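Local structure of ABC transporter substrate-binding protein-branched chain amino acid transport (4GNR) at residues L33-D36 with E37-A41; T68-V71 with T72-V76; D126-Q129 with G130-S134; A266-D269 with A270-K274. The protein binds isoleucine and, as the branched-chain amino acid-binding protein LivJ, probably delivers such amino acids to an ABC transporter for uptake. All coordinates share one frame; numbering follows the deposited sequence.

Contact 1. Residues L33-D36 with E37-A41; sequences LAVD and EINAA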
ATOM      1  N   LEU A  33      -5.215 -16.157   1.560  1.00  6.28           N
ATOM      2  CA  LEU A  33      -6.084 -16.488   2.697  1.00  6.79           C
ATOM      3  C   LEU A  33      -7.555 -16.336   2.271  1.00  6.52           C
ATOM      4  O   LEU A  33      -8.387 -17.201   2.559  1.00  7.08           O
ATOM      5  CB  LEU A  33      -5.767 -15.601   3.886  1.00  7.07           C
ATOM      6  CG  LEU A  33      -6.614 -15.811   5.139  1.00  7.92           C
ATOM      7  CD1 LEU A  33      -6.435 -17.223   5.684  1.00 11.51           C
ATOM      8  CD2 LEU A  33      -6.303 -14.738   6.171  1.00  9.31           C
ATOM      9  N   ALA A  34      -7.881 -15.228   1.611  1.00  6.15           N
ATOM     10  CA  ALA A  34      -9.248 -15.011   1.143  1.00  6.24           C
ATOM     11  C   ALA A  34      -9.667 -16.132   0.179  1.00  6.10           C
ATOM     12  O   ALA A  34     -10.776 -16.664   0.291  1.00  6.83           O
ATOM     13  CB  ALA A  34      -9.377 -13.650   0.490  1.00  6.67           C
ATOM     14  N   VAL A  35      -8.807 -16.451  -0.801  1.00  6.10           N
ATOM     15  CA  VAL A  35      -9.141 -17.519  -1.751  1.00  6.68           C
ATOM     16  C   VAL A  35      -9.419 -18.834  -1.015  1.00  7.06           C
ATOM     17  O   VAL A  35     -10.381 -19.538  -1.293  1.00  7.65           O
ATOM     18  CB  VAL A  35      -8.043 -17.705  -2.805  1.00  6.71           C
ATOM     19  CG1 VAL A  35      -8.287 -18.973  -3.584  1.00  8.26           C
ATOM     20  CG2 VAL A  35      -7.985 -16.488  -3.713  1.00  7.23           C
ATOM     21  N   ASP A  36      -8.528 -19.187  -0.103  1.00  7.34           N
ATOM     22  CA  ASP A  36      -8.680 -20.451   0.638  1.00  7.82           C
ATOM     23  C   ASP A  36     -10.011 -20.515   1.359  1.00  7.71           C
ATOM     24  O   ASP A  36     -10.689 -21.554   1.365  1.00  8.74           O
ATOM     25  CB  ASP A  36      -7.508 -20.654   1.593  1.00  8.86           C
ATOM     26  CG  ASP A  36      -6.184 -20.931   0.875  1.00 10.09           C
ATOM     27  OD1 ASP A  36      -6.151 -21.227  -0.340  1.00 11.06           O
ATOM     28  OD2 ASP A  36      -5.183 -20.918   1.600  1.00 13.06           O
ATOM     29  N   GLU A  37     -10.370 -19.431   2.019  1.00  7.61           N
ATOM     30  CA  GLU A  37     -11.630 -19.385   2.760  1.00  8.06           C
ATOM     31  C   GLU A  37     -12.834 -19.473   1.846  1.00  7.69           C
ATOM     32  O   GLU A  37     -13.781 -20.215   2.117  1.00  8.82           O
ATOM     33  CB  GLU A  37     -11.697 -18.130   3.614  1.00  8.25           C
ATOM     34  CG  GLU A  37     -10.687 -18.143   4.749  1.00  9.44           C
ATOM     35  CD  GLU A  37     -10.693 -16.858   5.561  1.00 10.40           C
ATOM     36  OE1 GLU A  37     -11.260 -15.871   5.059  1.00 11.33           O
ATOM     37  OE2 GLU A  37     -10.070 -16.820   6.650  1.00 12.58           O
ATOM     38  N   ILE A  38     -12.812 -18.712   0.755  1.00  7.77           N
ATOM     39  CA  ILE A  38     -13.921 -18.742  -0.200  1.00  7.69           C
ATOM     40  C   ILE A  38     -14.068 -20.153  -0.765  1.00  8.07           C
ATOM     41  O   ILE A  38     -15.185 -20.690  -0.873  1.00  8.98           O
ATOM     42  CB  ILE A  38     -13.697 -17.697  -1.308  1.00  8.07           C
ATOM     43  CG1 ILE A  38     -13.817 -16.292  -0.713  1.00  8.02           C
ATOM     44  CG2 ILE A  38     -14.708 -17.913  -2.448  1.00  9.82           C
ATOM     45  CD1 ILE A  38     -13.204 -15.214  -1.630  1.00  9.95           C
ATOM     46  N   ASN A  39     -12.945 -20.771  -1.117  1.00  8.12           N
ATOM     47  CA  ASN A  39     -12.974 -22.144  -1.651  1.00  9.22           C
ATOM     48  C   ASN A  39     -13.533 -23.148  -0.663  1.00  9.80           C
ATOM     49  O   ASN A  39     -14.332 -24.017  -1.024  1.00 11.27           O
ATOM     50  CB  ASN A  39     -11.607 -22.567  -2.167  1.00  8.88           C
ATOM     51  CG  ASN A  39     -11.332 -22.026  -3.559  1.00  8.85           C
ATOM     52  OD1 ASN A  39     -12.253 -21.655  -4.280  1.00 10.25           O
ATOM     53  ND2 ASN A  39     -10.072 -22.048  -3.964  1.00  9.75           N
ATOM     54  N   ALA A  40     -13.137 -23.012   0.595  1.00  9.45           N
ATOM     55  CA  ALA A  40     -13.630 -23.913   1.662  1.00 10.64           C
ATOM     56  C   ALA A  40     -15.123 -23.768   1.857  1.00 11.51           C
ATOM     57  O   ALA A  40     -15.789 -24.718   2.256  1.00 14.15           O
ATOM     58  CB  ALA A  40     -12.920 -23.644   2.951  1.00 11.06           C
ATOM     59  N   ALA A  41     -15.640 -22.577   1.598  1.00 11.25           N
ATOM     60  CA  ALA A  41     -17.065 -22.277   1.735  1.00 12.32           C
ATOM     61  C   ALA A  41     -17.881 -22.642   0.492  1.00 13.38           C
ATOM     62  O   ALA A  41     -19.094 -22.428   0.462  1.00 16.80           O
ATOM     63  CB  ALA A  41     -17.263 -20.822   2.109  1.00 13.16           C
TER
HETATM   64  O   HOH W   1      -7.604 -22.482  -2.335  1.00 11.80           O
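The carboxylate of Glu37 and the amide of Asn39 each meet an aliphatic side chain one helical turn earlier. The Leu33 and Glu37 side chains cross obliquely, bringing OE2 of Glu37 to 3.8 Å from CD1 of Leu33. The other oxygen, OE1, is hydrogen-bonded to the hydroxyl of Tyr287. Val35 and Asn39 instead lie side by side and point the same way, with ND2 of Asn39 3.6 Å from CG1 of Val35. That methyl is anti to its own backbone N (chi1 169°), which turns it along the helix toward the amide. The same ND2 donates to a water at 3.0 Å, and the water donates in turn to OD1 of Asp36 at 2.8 Å, so the two polar groups are coupled indirectly. Gln32 also bonds OD1 of Asp36, and OD1 of Asn39 accepts from the backbone N of Ile49.

Under these side chains runs ordinary alpha-helical bonding, for example Ile38 N to Ala34 O at 2.9 Å. The flank of Ile38 lies against that same carbonyl, with CG1 of Ile38 3.2 Å from Ala34 O.

Residues 33-40 form the last part of helix 21-40, which links strands 7-14 and 48-55 in a beta-alpha-beta unit. Val35 and Ile38 pack on strand 48-55, Ala34, Val35 and Ile38 touch helix 281-297, and a salt bridge from Asp36 to Lys274 reaches helix 262-275.

Contact 2. Residues T68-V71 with T72-V76; sequences TNLV and TQSKV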
ATOM      1  N   THR A  68       0.543  -9.848 -19.422  1.00  7.86           N
ATOM      2  CA  THR A  68       0.250 -10.420 -20.739  1.00  8.68           C
ATOM      3  C   THR A  68       0.098 -11.937 -20.648  1.00  8.78           C
ATOM      4  O   THR A  68      -0.843 -12.524 -21.187  1.00  9.46           O
ATOM      5  CB  THR A  68       1.301  -9.988 -21.780  1.00  9.46           C
ATOM      6  OG1 THR A  68       1.131  -8.592 -22.032  1.00 11.94           O
ATOM      7  CG2 THR A  68       1.129 -10.789 -23.105  1.00 11.85           C
ATOM      8  N   ASN A  69       1.040 -12.583 -19.992  0.50  8.53           N
ATOM      9  CA  ASN A  69       0.968 -14.027 -19.896  0.50  8.94           C
ATOM     10  C   ASN A  69      -0.281 -14.472 -19.116  0.50  8.50           C
ATOM     11  O   ASN A  69      -0.992 -15.372 -19.565  0.50  8.56           O
ATOM     12  CB  ASN A  69       2.291 -14.567 -19.369  0.50 10.22           C
ATOM     13  CG  ASN A  69       3.486 -14.219 -20.288  0.50 11.94           C
ATOM     14  OD1 ASN A  69       3.339 -13.805 -21.449  0.50 13.82           O
ATOM     15  ND2 ASN A  69       4.681 -14.415 -19.749  0.50 15.12           N
ATOM     16  N   LEU A  70      -0.594 -13.801 -17.995  1.00  8.18           N
ATOM     17  CA  LEU A  70      -1.781 -14.155 -17.220  1.00  7.92           C
ATOM     18  C   LEU A  70      -3.067 -14.075 -18.049  1.00  7.55           C
ATOM     19  O   LEU A  70      -3.934 -14.950 -17.957  1.00  8.35           O
ATOM     20  CB  LEU A  70      -1.951 -13.247 -15.991  1.00  7.29           C
ATOM     21  CG  LEU A  70      -1.042 -13.533 -14.800  1.00  7.06           C
ATOM     22  CD1 LEU A  70      -1.170 -12.439 -13.747  1.00  7.80           C
ATOM     23  CD2 LEU A  70      -1.360 -14.907 -14.192  1.00  8.93           C
ATOM     24  N   VAL A  71      -3.211 -13.006 -18.824  1.00  7.98           N
ATOM     25  CA  VAL A  71      -4.465 -12.786 -19.533  1.00  8.21           C
ATOM     26  C   VAL A  71      -4.587 -13.490 -20.865  1.00  9.18           C
ATOM     27  O   VAL A  71      -5.697 -13.729 -21.321  1.00 10.89           O
ATOM     28  CB  VAL A  71      -4.800 -11.261 -19.656  1.00  8.42           C
ATOM     29  CG1 VAL A  71      -4.827 -10.610 -18.260  1.00  9.22           C
ATOM     30  CG2 VAL A  71      -3.873 -10.508 -20.586  1.00  9.83           C
ATOM     31  N   THR A  72      -3.466 -13.820 -21.502  1.00  8.90           N
ATOM     32  CA  THR A  72      -3.505 -14.467 -22.818  1.00 10.09           C
ATOM     33  C   THR A  72      -3.086 -15.936 -22.834  1.00 10.39           C
ATOM     34  O   THR A  72      -3.476 -16.648 -23.722  1.00 12.55           O
ATOM     35  CB  THR A  72      -2.602 -13.752 -23.855  1.00 11.18           C
ATOM     36  OG1 THR A  72      -1.224 -13.924 -23.513  1.00 12.67           O
ATOM     37  CG2 THR A  72      -2.967 -12.303 -24.030  1.00 13.76           C
ATOM     38  N   GLN A  73      -2.216 -16.362 -21.935  1.00 11.40           N
ATOM     39  CA  GLN A  73      -1.730 -17.759 -21.900  1.00 12.05           C
ATOM     40  C   GLN A  73      -2.513 -18.527 -20.850  1.00 11.55           C
ATOM     41  O   GLN A  73      -3.127 -19.546 -21.109  1.00 12.57           O
ATOM     42  CB  GLN A  73      -0.223 -17.801 -21.614  1.00 13.31           C
ATOM     43  CG  GLN A  73       0.625 -17.122 -22.665  1.00 15.52           C
ATOM     44  CD  GLN A  73       0.710 -17.918 -23.950  1.00 18.62           C
ATOM     45  OE1 GLN A  73       0.403 -19.113 -24.004  1.00 19.49           O
ATOM     46  NE2 GLN A  73       1.218 -17.268 -24.990  1.00 23.64           N
ATOM     47  N   SER A  74      -2.505 -17.992 -19.644  1.00 11.46           N
ATOM     48  CA  SER A  74      -3.257 -18.579 -18.540  1.00 11.25           C
ATOM     49  C   SER A  74      -4.770 -18.305 -18.692  1.00  9.98           C
ATOM     50  O   SER A  74      -5.597 -18.973 -18.119  1.00 11.73           O
ATOM     51  CB  SER A  74      -2.791 -18.018 -17.203  1.00 12.02           C
ATOM     52  OG  SER A  74      -1.417 -18.301 -16.949  1.00 16.72           O
ATOM     53  N   LYS A  75      -5.091 -17.261 -19.412  1.00  9.51           N
ATOM     54  CA  LYS A  75      -6.465 -16.882 -19.684  1.00  9.65           C
ATOM     55  C   LYS A  75      -7.302 -16.661 -18.403  1.00  9.25           C
ATOM     56  O   LYS A  75      -8.453 -17.092 -18.259  1.00 10.81           O
ATOM     57  CB  LYS A  75      -7.080 -17.822 -20.696  1.00 10.55           C
ATOM     58  CG  LYS A  75      -6.359 -17.686 -22.034  1.00 10.52           C
ATOM     59  CD  LYS A  75      -7.046 -18.528 -23.045  1.00 11.96           C
ATOM     60  CE  LYS A  75      -6.499 -18.367 -24.438  1.00 15.75           C
ATOM     61  NZ  LYS A  75      -5.061 -18.659 -24.649  1.00 18.19           N
ATOM     62  N   VAL A  76      -6.710 -15.930 -17.468  1.00  8.36           N
ATOM     63  CA  VAL A  76      -7.418 -15.635 -16.217  1.00  8.49           C
ATOM     64  C   VAL A  76      -8.554 -14.629 -16.474  1.00  8.61           C
ATOM     65  O   VAL A  76      -8.554 -13.845 -17.422  1.00  9.46           O
ATOM     66  CB  VAL A  76      -6.474 -15.106 -15.086  1.00  8.04           C
ATOM     67  CG1 VAL A  76      -5.339 -16.078 -14.853  1.00  9.30           C
ATOM     68  CG2 VAL A  76      -5.955 -13.705 -15.389  1.00  8.65           C
TER
HETATM   69  O   HOH W   2       2.845 -14.607 -24.044  0.50 20.11           O
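Two donors of Thr72 grip the carbonyl oxygen of Thr68, and they approach it from opposite faces of its plane. The backbone N of Thr72 lies 2.9 Å from Thr68 O, while OG1 of Thr72 comes closer, at 2.7 Å, and stands well above the carbonyl plane. The hydroxyl gets there because chi1 of 68° sets it between the backbone N and the carbonyl carbon, folded back over the preceding turn. Asn69 O is likewise shared, receiving Gln73 N at 2.8 Å and Ser74 N at 3.0 Å.

Further on, Lys75, with a positive phi of 57°, is the residue that turns the chain out of the helix, and Val76 N reaches Leu70 O at 3.0 Å in an almost straight bond (178° at the hydrogen). The Lys75 side chain doubles back outside the turn, where its NZ donates to Thr72 O at 2.7 Å. Apolar contact is slighter: CG2 of Val76 sits 4.1 Å from CB of Leu70 and 4.4 Å from CG1 of Val71. Outside the turn, Leu70 leans on Val52 and Lys54 of strand 48-55, Val71 meets Ala98 and Val100, and Lys9 bonds Ser74 O.

The spacing from acceptor to donor thus widens from four residues to five and then six as the helix unwinds. This is a helix C-terminus closed by a left-handed residue, and it leads from helix 60-72 into strand 78-80 of the parallel sheet.

Contact 3. Residues D126-Q129 with G130-S134; sequences DSFQ and GKIIS
Phe128 and Ile132 meet on a regular helical backbone, in which each carbonyl from Asp126 to Gln129 accepts the N-H four residues on, as in Ile132 N to Phe128 O at 3.0 Å. The side-chain contact is a CH-pi interaction. CD1 of Ile132 lies over one face of the Phe128 ring, 3.7 Å from its centroid and 26° off the normal, displaced toward CE2, which it approaches to 3.4 Å. Ile132 has CG1 beside its backbone N (chi1 -74°) and an extended chi2, so the terminal methyl is carried back toward the preceding turn.

This is the opening of helix 126-139, set beside the ligand pocket. The side chain of Gln129 is about 5 Å from the bound isoleucine. Its OE1 accepts from the backbone N of Asp229 and its NE2 makes a weak bond to OD1 of Asp126 at 3.2 Å; that carboxylate oxygen also bonds OG1 of Thr108. Since Asp229 and Thr108 line the pocket, the bonds of Gln129 and Asp126 are consistent with a second-shell role in positioning them. Lys131 runs extended past Ser127 O; a water accepting from its NZ at 2.7 Å donates to OG of Ser127 at 3.1 Å, which also bonds Asp110.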
ATOM      1  N   ASP A 126      -1.962   9.567  -3.177  1.00  7.59           N
ATOM      2  CA  ASP A 126      -0.805  10.301  -2.648  1.00  7.67           C
ATOM      3  C   ASP A 126      -1.116  11.740  -2.279  1.00  7.69           C
ATOM      4  O   ASP A 126      -0.547  12.240  -1.301  1.00  7.87           O
ATOM      5  CB  ASP A 126       0.354  10.202  -3.617  1.00  8.02           C
ATOM      6  CG  ASP A 126       0.863   8.774  -3.747  1.00  8.56           C
ATOM      7  OD1 ASP A 126       0.731   8.003  -2.775  1.00  9.39           O
ATOM      8  OD2 ASP A 126       1.388   8.446  -4.825  1.00 10.72           O
ATOM      9  N   SER A 127      -1.989  12.406  -3.015  0.50  8.03           N
ATOM     10  CA  SER A 127      -2.341  13.784  -2.662  0.50  8.87           C
ATOM     11  C   SER A 127      -2.936  13.812  -1.242  0.50  8.25           C
ATOM     12  O   SER A 127      -2.540  14.619  -0.393  0.50  8.31           O
ATOM     13  CB  SER A 127      -3.313  14.339  -3.684  0.50 10.22           C
ATOM     14  OG  SER A 127      -4.449  13.506  -3.770  0.50 12.49           O
ATOM     15  N   PHE A 128      -3.859  12.891  -1.003  1.00  8.22           N
ATOM     16  CA  PHE A 128      -4.529  12.684   0.296  1.00  7.93           C
ATOM     17  C   PHE A 128      -3.452  12.427   1.368  1.00  7.11           C
ATOM     18  O   PHE A 128      -3.495  13.029   2.449  1.00  7.56           O
ATOM     19  CB  PHE A 128      -5.502  11.508   0.082  1.00  8.05           C
ATOM     20  CG  PHE A 128      -6.118  10.851   1.301  1.00  7.92           C
ATOM     21  CD1 PHE A 128      -7.436  11.066   1.651  1.00 10.78           C
ATOM     22  CD2 PHE A 128      -5.424   9.882   1.996  1.00  7.63           C
ATOM     23  CE1 PHE A 128      -8.013  10.359   2.703  1.00 12.00           C
ATOM     24  CE2 PHE A 128      -6.006   9.173   3.017  1.00  8.19           C
ATOM     25  CZ  PHE A 128      -7.313   9.417   3.361  1.00  9.71           C
ATOM     26  N   GLN A 129      -2.474  11.551   1.084  1.00  7.04           N
ATOM     27  CA  GLN A 129      -1.420  11.280   2.052  1.00  6.88           C
ATOM     28  C   GLN A 129      -0.608  12.535   2.409  1.00  6.81           C
ATOM     29  O   GLN A 129      -0.317  12.798   3.574  1.00  7.25           O
ATOM     30  CB  GLN A 129      -0.466  10.183   1.594  1.00  7.11           C
ATOM     31  CG  GLN A 129      -1.140   8.834   1.405  1.00  7.10           C
ATOM     32  CD  GLN A 129      -0.120   7.710   1.392  1.00  7.42           C
ATOM     33  OE1 GLN A 129       0.419   7.342   2.435  1.00  8.45           O
ATOM     34  NE2 GLN A 129       0.123   7.135   0.227  1.00  9.32           N
ATOM     35  N   GLY A 130      -0.214  13.289   1.390  1.00  7.24           N
ATOM     36  CA  GLY A 130       0.597  14.494   1.651  1.00  7.38           C
ATOM     37  C   GLY A 130      -0.126  15.530   2.493  1.00  7.74           C
ATOM     38  O   GLY A 130       0.478  16.195   3.340  1.00  8.30           O
ATOM     39  N   LYS A 131      -1.425  15.670   2.257  1.00  7.85           N
ATOM     40  CA  LYS A 131      -2.260  16.614   3.020  1.00  8.35           C
ATOM     41  C   LYS A 131      -2.362  16.181   4.477  1.00  7.66           C
ATOM     42  O   LYS A 131      -2.246  16.993   5.386  1.00  8.79           O
ATOM     43  CB  LYS A 131      -3.667  16.713   2.409  1.00  9.58           C
ATOM     44  CG  LYS A 131      -3.747  17.392   1.075  1.00 11.69           C
ATOM     45  CD  LYS A 131      -5.113  17.220   0.442  1.00 14.37           C
ATOM     46  CE  LYS A 131      -5.224  17.850  -0.906  1.00 18.10           C
ATOM     47  NZ  LYS A 131      -6.527  17.439  -1.455  1.00 21.69           N
ATOM     48  N   ILE A 132      -2.599  14.884   4.680  1.00  7.59           N
ATOM     49  CA  ILE A 132      -2.679  14.347   6.040  1.00  7.46           C
ATOM     50  C   ILE A 132      -1.344  14.549   6.767  1.00  7.22           C
ATOM     51  O   ILE A 132      -1.316  14.948   7.932  1.00  8.44           O
ATOM     52  CB  ILE A 132      -3.080  12.884   6.008  1.00  7.94           C
ATOM     53  CG1 ILE A 132      -4.582  12.774   5.670  1.00  8.40           C
ATOM     54  CG2 ILE A 132      -2.756  12.210   7.341  1.00  9.99           C
ATOM     55  CD1 ILE A 132      -4.994  11.319   5.411  1.00  9.83           C
ATOM     56  N   ILE A 133      -0.234  14.236   6.094  1.00  7.14           N
ATOM     57  CA  ILE A 133       1.068  14.408   6.726  1.00  7.27           C
ATOM     58  C   ILE A 133       1.270  15.883   7.116  1.00  7.72           C
ATOM     59  O   ILE A 133       1.713  16.190   8.223  1.00  8.66           O
ATOM     60  CB  ILE A 133       2.193  13.853   5.834  1.00  7.92           C
ATOM     61  CG1 ILE A 133       2.087  12.318   5.748  1.00  7.74           C
ATOM     62  CG2 ILE A 133       3.563  14.258   6.378  1.00  8.94           C
ATOM     63  CD1 ILE A 133       2.932  11.685   4.639  1.00 10.03           C
ATOM     64  N   SER A 134       0.992  16.797   6.203  1.00  7.88           N
ATOM     65  CA  SER A 134       1.109  18.236   6.520  1.00  8.66           C
ATOM     66  C   SER A 134       0.248  18.624   7.733  1.00  8.82           C
ATOM     67  O   SER A 134       0.719  19.271   8.676  1.00  9.84           O
ATOM     68  CB  SER A 134       0.715  19.096   5.331  1.00  9.69           C
ATOM     69  OG  SER A 134       0.872  20.478   5.620  1.00 11.97           O
TER
HETATM   70  O   HOH W   3      -6.743  14.765  -2.057  1.00 26.98           O

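Contact 4. Residues A266-D269 with A270-K274; sequences AFLD and AYRAK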
ATOM      1  N   ALA A 266     -11.832 -10.468  12.942  1.00 10.11           N
ATOM      2  CA  ALA A 266     -11.882 -11.812  12.383  1.00 10.52           C
ATOM      3  C   ALA A 266     -10.683 -12.065  11.476  1.00 10.12           C
ATOM      4  O   ALA A 266     -10.122 -13.152  11.471  1.00 11.02           O
ATOM      5  CB  ALA A 266     -13.168 -12.060  11.624  1.00 11.93           C
ATOM      6  N   PHE A 267     -10.301 -11.067  10.684  1.00  9.49           N
ATOM      7  CA  PHE A 267      -9.157 -11.185   9.787  1.00  8.90           C
ATOM      8  C   PHE A 267      -7.854 -11.305  10.554  1.00  8.93           C
ATOM      9  O   PHE A 267      -7.016 -12.150  10.232  1.00  8.94           O
ATOM     10  CB  PHE A 267      -9.124  -9.992   8.837  1.00  8.87           C
ATOM     11  CG  PHE A 267      -7.855  -9.888   8.039  1.00  7.50           C
ATOM     12  CD1 PHE A 267      -7.623 -10.698   6.931  1.00  7.29           C
ATOM     13  CD2 PHE A 267      -6.879  -8.990   8.425  1.00  8.24           C
ATOM     14  CE1 PHE A 267      -6.431 -10.610   6.251  1.00  7.40           C
ATOM     15  CE2 PHE A 267      -5.699  -8.894   7.730  1.00  8.85           C
ATOM     16  CZ  PHE A 267      -5.477  -9.706   6.650  1.00  7.86           C
ATOM     17  N   LEU A 268      -7.677 -10.487  11.588  1.00  9.37           N
ATOM     18  CA  LEU A 268      -6.458 -10.554  12.399  1.00  9.61           C
ATOM     19  C   LEU A 268      -6.311 -11.981  12.957  1.00  9.44           C
ATOM     20  O   LEU A 268      -5.243 -12.599  12.900  1.00 10.05           O
ATOM     21  CB  LEU A 268      -6.527  -9.513  13.522  1.00 10.17           C
ATOM     22  CG  LEU A 268      -5.339  -9.471  14.484  1.00 11.51           C
ATOM     23  CD1 LEU A 268      -4.061  -9.174  13.743  1.00 14.15           C
ATOM     24  CD2 LEU A 268      -5.582  -8.435  15.590  1.00 13.91           C
ATOM     25  N   ASP A 269      -7.402 -12.494  13.532  0.50  8.77           N
ATOM     26  CA  ASP A 269      -7.389 -13.852  14.093  0.50  9.00           C
ATOM     27  C   ASP A 269      -7.079 -14.912  13.021  0.50  9.00           C
ATOM     28  O   ASP A 269      -6.206 -15.783  13.217  0.50  9.62           O
ATOM     29  CB  ASP A 269      -8.737 -14.204  14.757  0.50  9.56           C
ATOM     30  CG  ASP A 269      -9.020 -13.402  16.038  0.50  9.33           C
ATOM     31  OD1 ASP A 269      -8.104 -12.710  16.545  0.50 11.12           O
ATOM     32  OD2 ASP A 269     -10.170 -13.471  16.509  0.50 12.79           O
ATOM     33  N   ALA A 270      -7.748 -14.798  11.872  1.00  9.55           N
ATOM     34  CA  ALA A 270      -7.588 -15.796  10.811  1.00  9.92           C
ATOM     35  C   ALA A 270      -6.174 -15.777  10.230  1.00  9.33           C
ATOM     36  O   ALA A 270      -5.604 -16.829   9.934  1.00  9.90           O
ATOM     37  CB  ALA A 270      -8.605 -15.600   9.707  1.00 10.80           C
ATOM     38  N   TYR A 271      -5.618 -14.588  10.054  1.00  8.69           N
ATOM     39  CA  TYR A 271      -4.276 -14.442   9.494  1.00  8.74           C
ATOM     40  C   TYR A 271      -3.249 -15.015  10.485  1.00  9.30           C
ATOM     41  O   TYR A 271      -2.319 -15.727  10.091  1.00  9.71           O
ATOM     42  CB  TYR A 271      -4.029 -12.972   9.147  1.00  8.22           C
ATOM     43  CG  TYR A 271      -2.764 -12.715   8.346  1.00  8.40           C
ATOM     44  CD1 TYR A 271      -2.829 -12.499   6.969  1.00  7.99           C
ATOM     45  CD2 TYR A 271      -1.513 -12.683   8.950  1.00  9.08           C
ATOM     46  CE1 TYR A 271      -1.691 -12.234   6.229  1.00  8.54           C
ATOM     47  CE2 TYR A 271      -0.376 -12.404   8.212  1.00  9.88           C
ATOM     48  CZ  TYR A 271      -0.475 -12.182   6.851  1.00  9.00           C
ATOM     49  OH  TYR A 271       0.630 -11.899   6.081  1.00 10.50           O
ATOM     50  N   ARG A 272      -3.397 -14.673  11.761  1.00  9.55           N
ATOM     51  CA  ARG A 272      -2.510 -15.226  12.774  1.00 10.22           C
ATOM     52  C   ARG A 272      -2.605 -16.767  12.802  1.00 10.21           C
ATOM     53  O   ARG A 272      -1.567 -17.442  12.932  1.00 12.31           O
ATOM     54  CB  ARG A 272      -2.862 -14.662  14.149  1.00 10.48           C
ATOM     55  CG  ARG A 272      -2.456 -13.221  14.373  1.00 11.33           C
ATOM     56  CD  ARG A 272      -3.015 -12.674  15.673  1.00 12.48           C
ATOM     57  NE  ARG A 272      -2.394 -11.393  16.022  1.00 14.69           N
ATOM     58  CZ  ARG A 272      -2.741 -10.631  17.060  1.00 14.76           C
ATOM     59  NH1 ARG A 272      -3.798 -10.939  17.790  1.00 14.87           N
ATOM     60  NH2 ARG A 272      -2.080  -9.508  17.298  1.00 17.60           N
ATOM     61  N   ALA A 273      -3.813 -17.314  12.713  1.00 10.91           N
ATOM     62  CA  ALA A 273      -3.954 -18.779  12.763  1.00 11.37           C
ATOM     63  C   ALA A 273      -3.318 -19.436  11.538  1.00 11.40           C
ATOM     64  O   ALA A 273      -2.656 -20.490  11.637  1.00 13.21           O
ATOM     65  CB  ALA A 273      -5.410 -19.185  12.897  1.00 12.55           C
ATOM     66  N   LYS A 274      -3.509 -18.826  10.378  1.00 10.90           N
ATOM     67  CA  LYS A 274      -2.995 -19.416   9.158  1.00 11.32           C
ATOM     68  C   LYS A 274      -1.484 -19.327   9.020  1.00 10.94           C
ATOM     69  O   LYS A 274      -0.835 -20.298   8.630  1.00 13.21           O
ATOM     70  CB  LYS A 274      -3.572 -18.679   7.934  1.00 11.12           C
ATOM     71  CG  LYS A 274      -3.316 -19.261   6.567  1.00 14.39           C
ATOM     72  CD  LYS A 274      -4.303 -20.368   6.263  1.00 18.98           C
ATOM     73  CE  LYS A 274      -4.303 -20.717   4.775  1.00 20.37           C
ATOM     74  NZ  LYS A 274      -5.415 -21.644   4.372  1.00 18.31           N
TER
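Phe267 and Tyr271, one helical turn apart, form an aromatic pair whose side chains lie abreast and point the same way. Their ring centroids are 5.7 Å apart and the planes are inclined at 51°, an oblique arrangement in which CZ of Phe267 comes to 3.9 Å from CD1 of Tyr271. Both rings are set anti to the backbone N (chi1 170° for Phe267, -170° for Tyr271), and this shared choice sends them off the helix in company. CB of Tyr271 also lies over one face of the Phe267 ring.

A second kind of packing pairs an aliphatic group with a cation. The branched end of Leu268 sits over one face of the Arg272 guanidinium, with CG over the centre of the group and about 3.7 Å above its plane. CD1 of Leu268 approaches NE of Arg272 (3.6 Å) and CD2 approaches NH1 of Arg272 (3.8 Å). The extended arginine chain brings the group back over the leucine, and a salt bridge from NE to Glu278 engages its charge.

Backbone bonding is plainly helical, for example Tyr271 N to Phe267 O at 2.8 Å and Ala273 N to Asp269 O at 2.9 Å.

Helix 262-275 has its aromatic side turned inward. Phe267 reaches Leu33 of helix 21-40 and both Ala284 and the ring of Tyr287 on helix 281-297, Tyr271 touches Lys29 and Ala283, and Pro279 adjoins both rings.

How the contacts relate
Contacts 1, 2, 3 and 4 follow one another along the chain, each a local arrangement at a helix or its end. Contacts 1 and 4 form a touching pair, their centres about 13 Å apart, where helices 21-40 and 262-275 pack together; contacts 2 and 3 are separate from them. Contact 2 is about 23 Å from contact 1 between centres, and both lean on strand 48-55 at the rim of the five-stranded parallel sheet. Contact 3 lies across the chain's centre, about 35 Å from contact 1, on the larger mixed sheet. This matches the two-lobed periplasmic binding protein fold: contact 3 borders the isoleucine pocket, whereas the other three lie on or against the lobe built round the five-stranded sheet.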